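PDB 1ON0: YycN protein, which probably acts as an acyltransferase of the GNAT family, moving an acetyl group from acetyl-CoA to an acceptor that the structure alone does not show. Local coordinates for the interface of chains A and B and the interface of chains C and B. Coordinates in Å, arbitrary orientation; residue numbers count along the deposited sequence, not the author numbering. Chains: chain A/B/C, YycN protein.

Contact 1: the interface of chains A and B. Residues chain A 67-68, 70-71, 100, 103; chain B 53, 55-56.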
ATOM      1  N   LEU A  67      12.584  -4.497   5.050  1.00 29.91           N
ATOM      2  CA  LEU A  67      11.203  -4.678   5.507  1.00 32.11           C
ATOM      3  C   LEU A  67      11.281  -5.842   6.480  1.00 33.47           C
ATOM      4  O   LEU A  67      10.487  -5.977   7.414  1.00 34.69           O
ATOM      5  CB  LEU A  67      10.302  -5.017   4.310  1.00 30.14           C
ATOM      6  CG  LEU A  67       8.765  -4.988   4.328  1.00 31.71           C
ATOM      7  CD1 LEU A  67       8.238  -6.404   4.343  1.00 29.84           C
ATOM      8  CD2 LEU A  67       8.234  -4.172   5.495  1.00 30.53           C
ATOM      9  N   ASN A  68      12.282  -6.673   6.250  1.00 29.99           N
ATOM     10  CA  ASN A  68      12.518  -7.832   7.070  1.00 31.34           C
ATOM     11  C   ASN A  68      13.910  -8.287   6.690  1.00 33.79           C
ATOM     12  O   ASN A  68      14.591  -7.625   5.900  1.00 34.06           O
ATOM     13  CB  ASN A  68      11.476  -8.920   6.780  1.00 28.39           C
ATOM     14  CG  ASN A  68      11.283  -9.160   5.301  1.00 29.72           C
ATOM     15  OD1 ASN A  68      12.181  -9.644   4.626  1.00 31.39           O
ATOM     16  ND2 ASN A  68      10.108  -8.807   4.786  1.00 28.84           N
ATOM     17  N   LYS A  70      14.876 -10.238   4.701  1.00 37.93           N
ATOM     18  CA  LYS A  70      15.017 -10.709   3.328  1.00 38.48           C
ATOM     19  C   LYS A  70      14.766  -9.616   2.303  1.00 36.85           C
ATOM     20  O   LYS A  70      15.538  -9.438   1.361  1.00 39.62           O
ATOM     21  CB  LYS A  70      14.052 -11.874   3.073  1.00 44.68           C
ATOM     22  CG  LYS A  70      14.720 -13.229   2.820  1.00 49.08           C
ATOM     23  CD  LYS A  70      15.092 -13.445   1.343  1.00 50.53           C
ATOM     24  CE  LYS A  70      15.644 -14.859   1.112  1.00 53.17           C
ATOM     25  NZ  LYS A  70      15.872 -15.200  -0.323  1.00 53.14           N
ATOM     26  N   ASP A  71      13.688  -8.873   2.502  1.00 31.92           N
ATOM     27  CA  ASP A  71      13.330  -7.826   1.577  1.00 28.08           C
ATOM     28  C   ASP A  71      13.989  -6.486   1.833  1.00 26.86           C
ATOM     29  O   ASP A  71      13.626  -5.774   2.765  1.00 26.95           O
ATOM     30  CB  ASP A  71      11.811  -7.680   1.548  1.00 24.82           C
ATOM     31  CG  ASP A  71      11.127  -8.945   1.065  1.00 23.08           C
ATOM     32  OD1 ASP A  71      10.542  -9.676   1.884  1.00 22.40           O
ATOM     33  OD2 ASP A  71      11.194  -9.229  -0.144  1.00 24.54           O
ATOM     34  N   TYR A 100       9.820  -2.815  -4.956  1.00 22.38           N
ATOM     35  CA  TYR A 100       9.223  -2.519  -3.663  1.00 22.63           C
ATOM     36  C   TYR A 100       8.480  -1.177  -3.604  1.00 22.64           C
ATOM     37  O   TYR A 100       8.090  -0.715  -2.529  1.00 21.98           O
ATOM     38  CB  TYR A 100      10.300  -2.579  -2.570  1.00 25.36           C
ATOM     39  CG  TYR A 100      10.866  -3.955  -2.351  1.00 26.00           C
ATOM     40  CD1 TYR A 100      10.083  -4.978  -1.817  1.00 25.43           C
ATOM     41  CD2 TYR A 100      12.190  -4.245  -2.679  1.00 29.29           C
ATOM     42  CE1 TYR A 100      10.607  -6.246  -1.611  1.00 27.57           C
ATOM     43  CE2 TYR A 100      12.725  -5.521  -2.479  1.00 27.64           C
ATOM     44  CZ  TYR A 100      11.926  -6.514  -1.941  1.00 28.90           C
ATOM     45  OH  TYR A 100      12.444  -7.772  -1.710  1.00 29.27           O
ATOM     46  N   LYS A 103       3.697   0.542  -2.601  1.00 26.36           N
ATOM     47  CA  LYS A 103       3.148  -0.156  -1.448  1.00 24.35           C
ATOM     48  C   LYS A 103       3.050   0.768  -0.248  1.00 24.04           C
ATOM     49  O   LYS A 103       2.462   0.407   0.777  1.00 21.33           O
ATOM     50  CB  LYS A 103       4.028  -1.361  -1.088  1.00 27.28           C
ATOM     51  CG  LYS A 103       4.048  -2.484  -2.123  1.00 28.87           C
ATOM     52  CD  LYS A 103       2.644  -3.018  -2.400  1.00 30.74           C
ATOM     53  CE  LYS A 103       2.690  -4.268  -3.263  1.00 32.70           C
ATOM     54  NZ  LYS A 103       3.356  -5.387  -2.524  1.00 33.21           N
TER
ATOM     55  N   ARG B  53       7.088 -12.513   5.229  1.00 35.35           N
ATOM     56  CA  ARG B  53       7.630 -11.296   4.634  1.00 33.07           C
ATOM     57  C   ARG B  53       6.493 -10.325   4.320  1.00 31.20           C
ATOM     58  O   ARG B  53       6.526  -9.610   3.319  1.00 32.00           O
ATOM     59  CB  ARG B  53       8.432 -11.639   3.372  1.00 23.64           C
ATOM     60  CG  ARG B  53       9.440 -12.774   3.576  1.00 23.47           C
ATOM     61  CD  ARG B  53      10.597 -12.722   2.595  1.00 24.51           C
ATOM     62  NE  ARG B  53      10.177 -12.797   1.205  1.00 30.00           N
ATOM     63  CZ  ARG B  53      10.956 -12.520   0.163  1.00 31.35           C
ATOM     64  NH1 ARG B  53      12.211 -12.144   0.337  1.00 34.96           N
ATOM     65  NH2 ARG B  53      10.473 -12.610  -1.064  1.00 35.20           N
ATOM     66  N   LEU B  55       3.470  -8.341   3.074  1.00 30.05           N
ATOM     67  CA  LEU B  55       2.911  -8.245   1.730  1.00 29.66           C
ATOM     68  C   LEU B  55       3.934  -8.690   0.700  1.00 29.71           C
ATOM     69  O   LEU B  55       3.610  -8.856  -0.467  1.00 29.69           O
ATOM     70  CB  LEU B  55       2.503  -6.805   1.423  1.00 26.15           C
ATOM     71  CG  LEU B  55       1.208  -6.280   2.043  1.00 26.94           C
ATOM     72  CD1 LEU B  55       1.180  -4.758   1.963  1.00 28.37           C
ATOM     73  CD2 LEU B  55       0.035  -6.882   1.305  1.00 27.32           C
ATOM     74  N   GLU B  56       5.175  -8.885   1.123  1.00 26.38           N
ATOM     75  CA  GLU B  56       6.188  -9.298   0.170  1.00 28.02           C
ATOM     76  C   GLU B  56       6.381 -10.792   0.162  1.00 26.24           C
ATOM     77  O   GLU B  56       7.260 -11.304  -0.520  1.00 27.70           O
ATOM     78  CB  GLU B  56       7.505  -8.577   0.468  1.00 29.18           C
ATOM     79  CG  GLU B  56       7.329  -7.073   0.513  1.00 29.01           C
ATOM     80  CD  GLU B  56       6.660  -6.537  -0.734  1.00 28.36           C
ATOM     81  OE1 GLU B  56       5.845  -5.593  -0.637  1.00 29.55           O
ATOM     82  OE2 GLU B  56       6.945  -7.074  -1.817  1.00 30.38           O
TER
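B:Arg53 sets its CG anti to the carbonyl carbon (chi1 -49°) and bends at chi3, so that its guanidinium lies across A:Asp71, whose CG is likewise anti to its carbonyl carbon. This interface of two GNAT-family subunits joins the 66-72 loop, 3-10 helix 98-100 and the following loop of chain A to B:Arg53 and 3-10 helix 54-56; it is no exact two-fold and need not be that of the homodimer. A:Lys103 belongs to the RxxGxA loop that in relatives holds the pyrophosphate of acetyl-CoA. Arginine and aspartate cross at about a right angle, OD2 above one guanidinium face, towards its rim. NH1 stands 3.1 Å from A:Asp71 OD2, a salt bridge whose N-H points away. The carboxylate is fixed from its own chain: A:Tyr100 OH gives a 2.5 Å hydrogen bond to the anti lone pair of OD2, and A:Asn68 ND2, in its amide plane, reaches that of OD1 at 3.1 Å. The A:Asn68 amide oxygen accepts from the backbone N of A:Lys70 and A:Asp71. CB of A:Lys70 lies at the guanidinium edge. B:Glu56, bent at chi2, meets A:Lys103 tip to tip: NZ approaches OE1 at 3.1 Å from above the carboxylate plane, hydrogen bond and salt bridge at once.

Contact 2: the interface of chains C and B. Residues chain C 10-11, 14; chain B 59, 80-83, 87, 121-122.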
ATOM      1  N   THR C  10       5.155 -20.392 -15.680  1.00 36.41           N
ATOM      2  CA  THR C  10       4.066 -20.043 -14.786  1.00 38.10           C
ATOM      3  C   THR C  10       4.463 -18.964 -13.769  1.00 38.69           C
ATOM      4  O   THR C  10       3.881 -17.881 -13.747  1.00 37.67           O
ATOM      5  CB  THR C  10       3.587 -21.294 -14.031  1.00 78.78           C
ATOM      6  OG1 THR C  10       4.673 -21.830 -13.259  1.00 81.51           O
ATOM      7  CG2 THR C  10       3.114 -22.360 -15.017  1.00 78.31           C
ATOM      8  N   GLU C  11       5.463 -19.259 -12.945  1.00 47.85           N
ATOM      9  CA  GLU C  11       5.912 -18.325 -11.919  1.00 46.57           C
ATOM     10  C   GLU C  11       6.566 -17.039 -12.423  1.00 46.62           C
ATOM     11  O   GLU C  11       6.311 -15.960 -11.879  1.00 46.96           O
ATOM     12  CB  GLU C  11       6.848 -19.037 -10.948  1.00 42.07           C
ATOM     13  CG  GLU C  11       6.171 -20.196 -10.246  1.00 43.24           C
ATOM     14  CD  GLU C  11       4.802 -19.810  -9.702  1.00 44.27           C
ATOM     15  OE1 GLU C  11       4.730 -18.861  -8.891  1.00 43.55           O
ATOM     16  OE2 GLU C  11       3.798 -20.450 -10.090  1.00 44.93           O
ATOM     17  N   ARG C  14       3.629 -14.632 -13.413  1.00 31.89           N
ATOM     18  CA  ARG C  14       2.899 -14.026 -12.301  1.00 29.98           C
ATOM     19  C   ARG C  14       3.693 -12.914 -11.643  1.00 27.82           C
ATOM     20  O   ARG C  14       3.171 -11.829 -11.408  1.00 26.84           O
ATOM     21  CB  ARG C  14       2.523 -15.102 -11.279  1.00 32.46           C
ATOM     22  CG  ARG C  14       1.633 -16.187 -11.866  1.00 34.72           C
ATOM     23  CD  ARG C  14       0.522 -16.557 -10.911  1.00 35.05           C
ATOM     24  NE  ARG C  14       0.717 -17.880 -10.339  1.00 36.31           N
ATOM     25  CZ  ARG C  14       0.228 -19.000 -10.856  1.00 35.24           C
ATOM     26  NH1 ARG C  14      -0.496 -18.961 -11.965  1.00 35.63           N
ATOM     27  NH2 ARG C  14       0.464 -20.156 -10.258  1.00 33.87           N
TER
ATOM     28  N   HIS B  59       4.380 -15.433  -3.718  1.00 21.37           N
ATOM     29  CA  HIS B  59       3.243 -16.183  -4.183  1.00 22.36           C
ATOM     30  C   HIS B  59       1.927 -15.836  -3.469  1.00 22.58           C
ATOM     31  O   HIS B  59       0.881 -16.410  -3.777  1.00 22.63           O
ATOM     32  CB  HIS B  59       3.548 -17.684  -4.082  1.00 21.38           C
ATOM     33  CG  HIS B  59       4.880 -18.079  -4.649  1.00 20.55           C
ATOM     34  ND1 HIS B  59       5.247 -17.829  -5.957  1.00 20.71           N
ATOM     35  CD2 HIS B  59       5.928 -18.739  -4.093  1.00 19.34           C
ATOM     36  CE1 HIS B  59       6.452 -18.315  -6.179  1.00 18.82           C
ATOM     37  NE2 HIS B  59       6.887 -18.873  -5.060  1.00 19.48           N
ATOM     38  N   ALA B  80      -1.117 -18.490  -4.717  1.00 22.42           N
ATOM     39  CA  ALA B  80      -0.947 -19.324  -5.893  1.00 24.86           C
ATOM     40  C   ALA B  80       0.228 -20.260  -5.671  1.00 26.78           C
ATOM     41  O   ALA B  80       1.376 -19.901  -5.923  1.00 22.27           O
ATOM     42  CB  ALA B  80      -0.711 -18.452  -7.126  1.00 42.18           C
ATOM     43  N   GLU B  81      -0.081 -21.460  -5.180  1.00 33.00           N
ATOM     44  CA  GLU B  81       0.921 -22.475  -4.899  1.00 36.10           C
ATOM     45  C   GLU B  81       1.739 -22.726  -6.150  1.00 35.64           C
ATOM     46  O   GLU B  81       1.210 -23.162  -7.169  1.00 36.91           O
ATOM     47  CB  GLU B  81       0.241 -23.767  -4.445  1.00 52.51           C
ATOM     48  CG  GLU B  81       1.186 -24.817  -3.882  1.00 60.48           C
ATOM     49  CD  GLU B  81       0.465 -25.827  -3.006  1.00 64.21           C
ATOM     50  OE1 GLU B  81      -0.331 -26.624  -3.541  1.00 66.78           O
ATOM     51  OE2 GLU B  81       0.690 -25.815  -1.777  1.00 66.61           O
ATOM     52  N   PRO B  82       3.051 -22.458  -6.089  1.00 35.93           N
ATOM     53  CA  PRO B  82       3.909 -22.670  -7.261  1.00 34.66           C
ATOM     54  C   PRO B  82       3.920 -24.126  -7.744  1.00 33.48           C
ATOM     55  O   PRO B  82       4.001 -25.058  -6.945  1.00 31.95           O
ATOM     56  CB  PRO B  82       5.277 -22.171  -6.782  1.00 27.92           C
ATOM     57  CG  PRO B  82       5.249 -22.442  -5.319  1.00 26.54           C
ATOM     58  CD  PRO B  82       3.849 -22.077  -4.906  1.00 29.21           C
ATOM     59  N   GLU B  83       3.808 -24.295  -9.057  1.00 29.96           N
ATOM     60  CA  GLU B  83       3.795 -25.605  -9.682  1.00 32.70           C
ATOM     61  C   GLU B  83       2.665 -26.538  -9.237  1.00 32.80           C
ATOM     62  O   GLU B  83       2.815 -27.762  -9.268  1.00 33.74           O
ATOM     63  CB  GLU B  83       5.153 -26.297  -9.486  1.00 52.00           C
ATOM     64  CG  GLU B  83       6.134 -26.031 -10.615  1.00 56.26           C
ATOM     65  CD  GLU B  83       6.386 -24.550 -10.839  1.00 59.87           C
ATOM     66  OE1 GLU B  83       7.284 -23.992 -10.170  1.00 60.72           O
ATOM     67  OE2 GLU B  83       5.682 -23.946 -11.678  1.00 59.14           O
ATOM     68  N   GLN B  87      -3.072 -25.950 -10.962  1.00 27.09           N
ATOM     69  CA  GLN B  87      -2.960 -24.497 -11.000  1.00 28.28           C
ATOM     70  C   GLN B  87      -4.057 -23.792 -10.219  1.00 29.86           C
ATOM     71  O   GLN B  87      -4.717 -22.876 -10.725  1.00 30.97           O
ATOM     72  CB  GLN B  87      -2.969 -24.005 -12.443  1.00 38.46           C
ATOM     73  CG  GLN B  87      -1.607 -24.017 -13.094  1.00 41.77           C
ATOM     74  CD  GLN B  87      -0.569 -23.300 -12.240  1.00 44.96           C
ATOM     75  OE1 GLN B  87      -0.880 -22.313 -11.564  1.00 46.25           O
ATOM     76  NE2 GLN B  87       0.671 -23.786 -12.272  1.00 45.81           N
ATOM     77  N   GLY B 121      -3.378 -17.245 -14.896  1.00 24.14           N
ATOM     78  CA  GLY B 121      -3.145 -18.625 -15.268  1.00 25.13           C
ATOM     79  C   GLY B 121      -3.715 -19.607 -14.266  1.00 24.41           C
ATOM     80  O   GLY B 121      -3.508 -20.805 -14.405  1.00 26.24           O
ATOM     81  N   ILE B 122      -4.434 -19.108 -13.266  1.00 20.63           N
ATOM     82  CA  ILE B 122      -5.033 -19.970 -12.239  1.00 21.79           C
ATOM     83  C   ILE B 122      -6.335 -20.601 -12.729  1.00 23.72           C
ATOM     84  O   ILE B 122      -7.285 -19.895 -13.066  1.00 25.32           O
ATOM     85  CB  ILE B 122      -5.312 -19.169 -10.942  1.00 19.56           C
ATOM     86  CG1 ILE B 122      -3.974 -18.659 -10.367  1.00 18.29           C
ATOM     87  CG2 ILE B 122      -6.049 -20.039  -9.929  1.00 15.74           C
ATOM     88  CD1 ILE B 122      -4.111 -17.629  -9.237  1.00 16.84           C
TER
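At the edge of the C:Arg14 guanidinium, in its plane, lies CD of B:Gln87, while B:His59 has CG of B:Pro82 over one ring face, 3.8 Å above the plane and towards the rim. Arginine and glutamine meet tip to tip. NH2 donates to the amide oxygen OE1 of B:Gln87 over 2.9 Å, nearly straight (166° at H) and on a lone pair in the carbonyl plane; NH1 adds a weak bond to the same oxygen. Bends at chi2 and chi3 turn the guanidinium into this position, and its NE rests 3.6 Å from CB of B:Ala80. C:Glu11 folds back at chi2 and places OE2 3.4 Å from C:Arg14 NH2, a salt bridge within chain C that probably steadies the arginine. Its OE1 stands 3.2 Å from ND1 of B:His59, but comes to ND1 and CE1 from off the ring plane; any hydrogen bond would be strongly bent and would need ND1 protonated. The poorly ordered C:Thr10 offers OG1 to B:Glu83 OE2 at 2.8 Å, nearly along the C-O axis. OE2 of B:Glu83 and OE2 of C:Glu11 are 4.3 Å apart, like charges that the positive N-terminal end of helix 10-30 might ease. The first turns of that helix thus face the end of strand 71-80 and its following loop, the residue leading into strand 60-66 and the loop after helix 105-120, in a contact that may not be the biological dimer.

Contact 3: the interface of chains C and B. Residues chain C 13-14, 17, 48, 51-54; chain B 118-120.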
ATOM      1  N   PHE C  13       5.915 -15.495 -15.016  1.00 36.19           N
ATOM      2  CA  PHE C  13       4.834 -14.650 -15.504  1.00 33.17           C
ATOM      3  C   PHE C  13       4.112 -13.896 -14.406  1.00 32.39           C
ATOM      4  O   PHE C  13       3.983 -12.668 -14.459  1.00 29.99           O
ATOM      5  CB  PHE C  13       3.813 -15.480 -16.277  1.00 34.57           C
ATOM      6  CG  PHE C  13       2.635 -14.680 -16.775  1.00 33.36           C
ATOM      7  CD1 PHE C  13       2.807 -13.670 -17.708  1.00 31.38           C
ATOM      8  CD2 PHE C  13       1.358 -14.940 -16.310  1.00 32.34           C
ATOM      9  CE1 PHE C  13       1.722 -12.932 -18.174  1.00 32.51           C
ATOM     10  CE2 PHE C  13       0.266 -14.207 -16.769  1.00 32.20           C
ATOM     11  CZ  PHE C  13       0.451 -13.203 -17.701  1.00 29.56           C
ATOM     12  N   ARG C  14       3.629 -14.632 -13.413  1.00 31.89           N
ATOM     13  CA  ARG C  14       2.899 -14.026 -12.301  1.00 29.98           C
ATOM     14  C   ARG C  14       3.693 -12.914 -11.643  1.00 27.82           C
ATOM     15  O   ARG C  14       3.171 -11.829 -11.408  1.00 26.84           O
ATOM     16  CB  ARG C  14       2.523 -15.102 -11.279  1.00 32.46           C
ATOM     17  CG  ARG C  14       1.633 -16.187 -11.866  1.00 34.72           C
ATOM     18  CD  ARG C  14       0.522 -16.557 -10.911  1.00 35.05           C
ATOM     19  NE  ARG C  14       0.717 -17.880 -10.339  1.00 36.31           N
ATOM     20  CZ  ARG C  14       0.228 -19.000 -10.856  1.00 35.24           C
ATOM     21  NH1 ARG C  14      -0.496 -18.961 -11.965  1.00 35.63           N
ATOM     22  NH2 ARG C  14       0.464 -20.156 -10.258  1.00 33.87           N
ATOM     23  N   LEU C  17       3.820 -10.034 -13.891  1.00 25.33           N
ATOM     24  CA  LEU C  17       2.550  -9.326 -13.932  1.00 26.98           C
ATOM     25  C   LEU C  17       2.445  -8.375 -12.744  1.00 26.80           C
ATOM     26  O   LEU C  17       2.101  -7.209 -12.913  1.00 24.20           O
ATOM     27  CB  LEU C  17       1.401 -10.338 -13.940  1.00 28.33           C
ATOM     28  CG  LEU C  17      -0.063  -9.909 -13.933  1.00 28.22           C
ATOM     29  CD1 LEU C  17      -0.901 -11.075 -14.433  1.00 26.46           C
ATOM     30  CD2 LEU C  17      -0.492  -9.516 -12.521  1.00 29.54           C
ATOM     31  N   THR C  48      -5.070  -6.718 -17.460  1.00 32.06           N
ATOM     32  CA  THR C  48      -5.991  -7.836 -17.372  1.00 34.06           C
ATOM     33  C   THR C  48      -6.726  -7.941 -18.711  1.00 35.97           C
ATOM     34  O   THR C  48      -6.925  -9.038 -19.227  1.00 37.63           O
ATOM     35  CB  THR C  48      -7.000  -7.635 -16.222  1.00 48.22           C
ATOM     36  OG1 THR C  48      -6.290  -7.552 -14.982  1.00 49.67           O
ATOM     37  CG2 THR C  48      -7.978  -8.799 -16.149  1.00 49.39           C
ATOM     38  N   LEU C  51      -4.317  -9.281 -21.311  1.00 31.60           N
ATOM     39  CA  LEU C  51      -3.974 -10.675 -21.103  1.00 31.20           C
ATOM     40  C   LEU C  51      -5.045 -11.447 -20.313  1.00 32.16           C
ATOM     41  O   LEU C  51      -4.782 -11.996 -19.237  1.00 30.35           O
ATOM     42  CB  LEU C  51      -2.605 -10.755 -20.414  1.00 26.44           C
ATOM     43  CG  LEU C  51      -1.369 -11.096 -21.275  1.00 28.01           C
ATOM     44  CD1 LEU C  51      -1.399 -10.400 -22.621  1.00 24.18           C
ATOM     45  CD2 LEU C  51      -0.111 -10.711 -20.508  1.00 25.87           C
ATOM     46  N   PRO C  52      -6.275 -11.511 -20.863  1.00 42.56           N
ATOM     47  CA  PRO C  52      -7.401 -12.212 -20.230  1.00 41.00           C
ATOM     48  C   PRO C  52      -6.990 -13.612 -19.832  1.00 39.66           C
ATOM     49  O   PRO C  52      -7.329 -14.095 -18.756  1.00 41.66           O
ATOM     50  CB  PRO C  52      -8.449 -12.250 -21.338  1.00 38.95           C
ATOM     51  CG  PRO C  52      -8.170 -11.016 -22.108  1.00 41.06           C
ATOM     52  CD  PRO C  52      -6.663 -11.002 -22.190  1.00 40.09           C
ATOM     53  N   ARG C  53      -6.243 -14.250 -20.722  1.00 27.13           N
ATOM     54  CA  ARG C  53      -5.812 -15.609 -20.502  1.00 25.61           C
ATOM     55  C   ARG C  53      -4.324 -15.742 -20.154  1.00 25.67           C
ATOM     56  O   ARG C  53      -3.704 -16.782 -20.395  1.00 25.37           O
ATOM     57  CB  ARG C  53      -6.175 -16.434 -21.744  1.00 27.19           C
ATOM     58  CG  ARG C  53      -7.699 -16.490 -22.019  1.00 26.72           C
ATOM     59  CD  ARG C  53      -8.061 -17.106 -23.383  1.00 25.61           C
ATOM     60  NE  ARG C  53      -7.576 -18.479 -23.527  1.00 23.97           N
ATOM     61  CZ  ARG C  53      -7.405 -19.089 -24.699  1.00 23.48           C
ATOM     62  NH1 ARG C  53      -7.674 -18.458 -25.840  1.00 22.46           N
ATOM     63  NH2 ARG C  53      -6.952 -20.332 -24.736  1.00 23.33           N
ATOM     64  N   GLY C  54      -3.751 -14.695 -19.565  1.00 28.07           N
ATOM     65  CA  GLY C  54      -2.342 -14.745 -19.216  1.00 26.64           C
ATOM     66  C   GLY C  54      -1.528 -15.186 -20.420  1.00 26.53           C
ATOM     67  O   GLY C  54      -1.705 -14.662 -21.522  1.00 24.75           O
TER
ATOM     68  N   ARG B 118      -7.913 -16.057 -13.916  1.00 28.08           N
ATOM     69  CA  ARG B 118      -7.748 -16.468 -15.302  1.00 29.84           C
ATOM     70  C   ARG B 118      -6.581 -15.726 -15.955  1.00 29.15           C
ATOM     71  O   ARG B 118      -5.773 -16.338 -16.641  1.00 28.10           O
ATOM     72  CB  ARG B 118      -9.043 -16.227 -16.068  1.00 51.41           C
ATOM     73  CG  ARG B 118      -9.040 -16.751 -17.481  1.00 59.34           C
ATOM     74  CD  ARG B 118     -10.464 -16.925 -17.987  1.00 63.65           C
ATOM     75  NE  ARG B 118     -10.507 -17.258 -19.409  1.00 70.22           N
ATOM     76  CZ  ARG B 118      -9.855 -18.278 -19.966  1.00 74.01           C
ATOM     77  NH1 ARG B 118      -9.094 -19.077 -19.227  1.00 75.09           N
ATOM     78  NH2 ARG B 118      -9.974 -18.508 -21.267  1.00 75.20           N
ATOM     79  N   SER B 119      -6.478 -14.418 -15.739  1.00 33.79           N
ATOM     80  CA  SER B 119      -5.364 -13.665 -16.322  1.00 32.87           C
ATOM     81  C   SER B 119      -4.025 -14.042 -15.670  1.00 31.36           C
ATOM     82  O   SER B 119      -2.963 -13.712 -16.193  1.00 31.49           O
ATOM     83  CB  SER B 119      -5.595 -12.156 -16.188  1.00 33.87           C
ATOM     84  OG  SER B 119      -5.741 -11.769 -14.839  1.00 40.17           O
HETATM   85  N   MSE B 120      -4.072 -14.735 -14.534  1.00 26.76           N
HETATM   86  CA  MSE B 120      -2.846 -15.149 -13.844  1.00 24.86           C
HETATM   87  C   MSE B 120      -2.490 -16.583 -14.171  1.00 22.49           C
HETATM   88  O   MSE B 120      -1.450 -17.081 -13.762  1.00 23.30           O
HETATM   89  CB  MSE B 120      -3.008 -15.021 -12.334  1.00 26.83           C
HETATM   90  CG  MSE B 120      -3.066 -13.612 -11.838  1.00 28.37           C
HETATM   91 SE   MSE B 120      -3.375 -13.604  -9.962  1.00 37.38          SE
HETATM   92  CE  MSE B 120      -1.804 -14.590  -9.412  1.00 25.31           C
TER
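One hydrogen bond leads the polar contacts in this pairing of two GNAT-fold subunits, and it caps a helix. C:Arg14 NH1 donates to the main-chain oxygen of B:Met120, a selenomethionine at the end of helix 105-120, over 2.8 Å. The carbonyl oxygen lies exactly in the guanidinium plane, at its edge, but the donor sits 36° above the carbonyl plane, off the lone pairs. The positive charge would suit the negative end of the helix dipole. The main-chain oxygen of C:Pro52 comes within 3.2 Å of B:Ser119 N, yet the N-H points away and makes no bond there.

Van der Waals contacts supply the rest. The B:Met120 chain, bent at chi3, crosses C:Arg14 at about a right angle, its terminal methyl CE 3.4 Å from CD. The main-chain oxygen O of B:Ser119 meets the edge of the C:Phe13 ring in plane, 3.3 Å from CE2. CD1 of C:Leu17 lies near that oxygen; it and C:Phe13 hold CG anti to the backbone N. CG2 of C:Thr48 touches B:Ser119 OG.

C:Arg53 and B:Arg118 run alongside each other, pointing the same way. The aliphatic CG of C:Arg53, rather than its guanidinium, lies over the B:Arg118 guanidinium face, towards its rim; B:Arg118 is poorly ordered, so the detail carries little weight.

Contacts 2 and 3 are neighbouring parts of one interface between chains C and B: the centres of their C-alpha atoms are about 11 Å apart, and C:Arg14 on helix 10-30 serves both. Contact 1 joins B to A, with centres about 20 Å from contact 2 and 23 Å from contact 3. Chain B therefore touches two neighbours through different surfaces. Residue 53 recurs, from chain B in contact 1 and from chain C in contact 3, so the same residue meets the 67-71 region in one case and the end of helix 105-120 in the other. The protein is a homodimer, whereas the deposited assembly holds four copies; some contacts may belong to crystal packing.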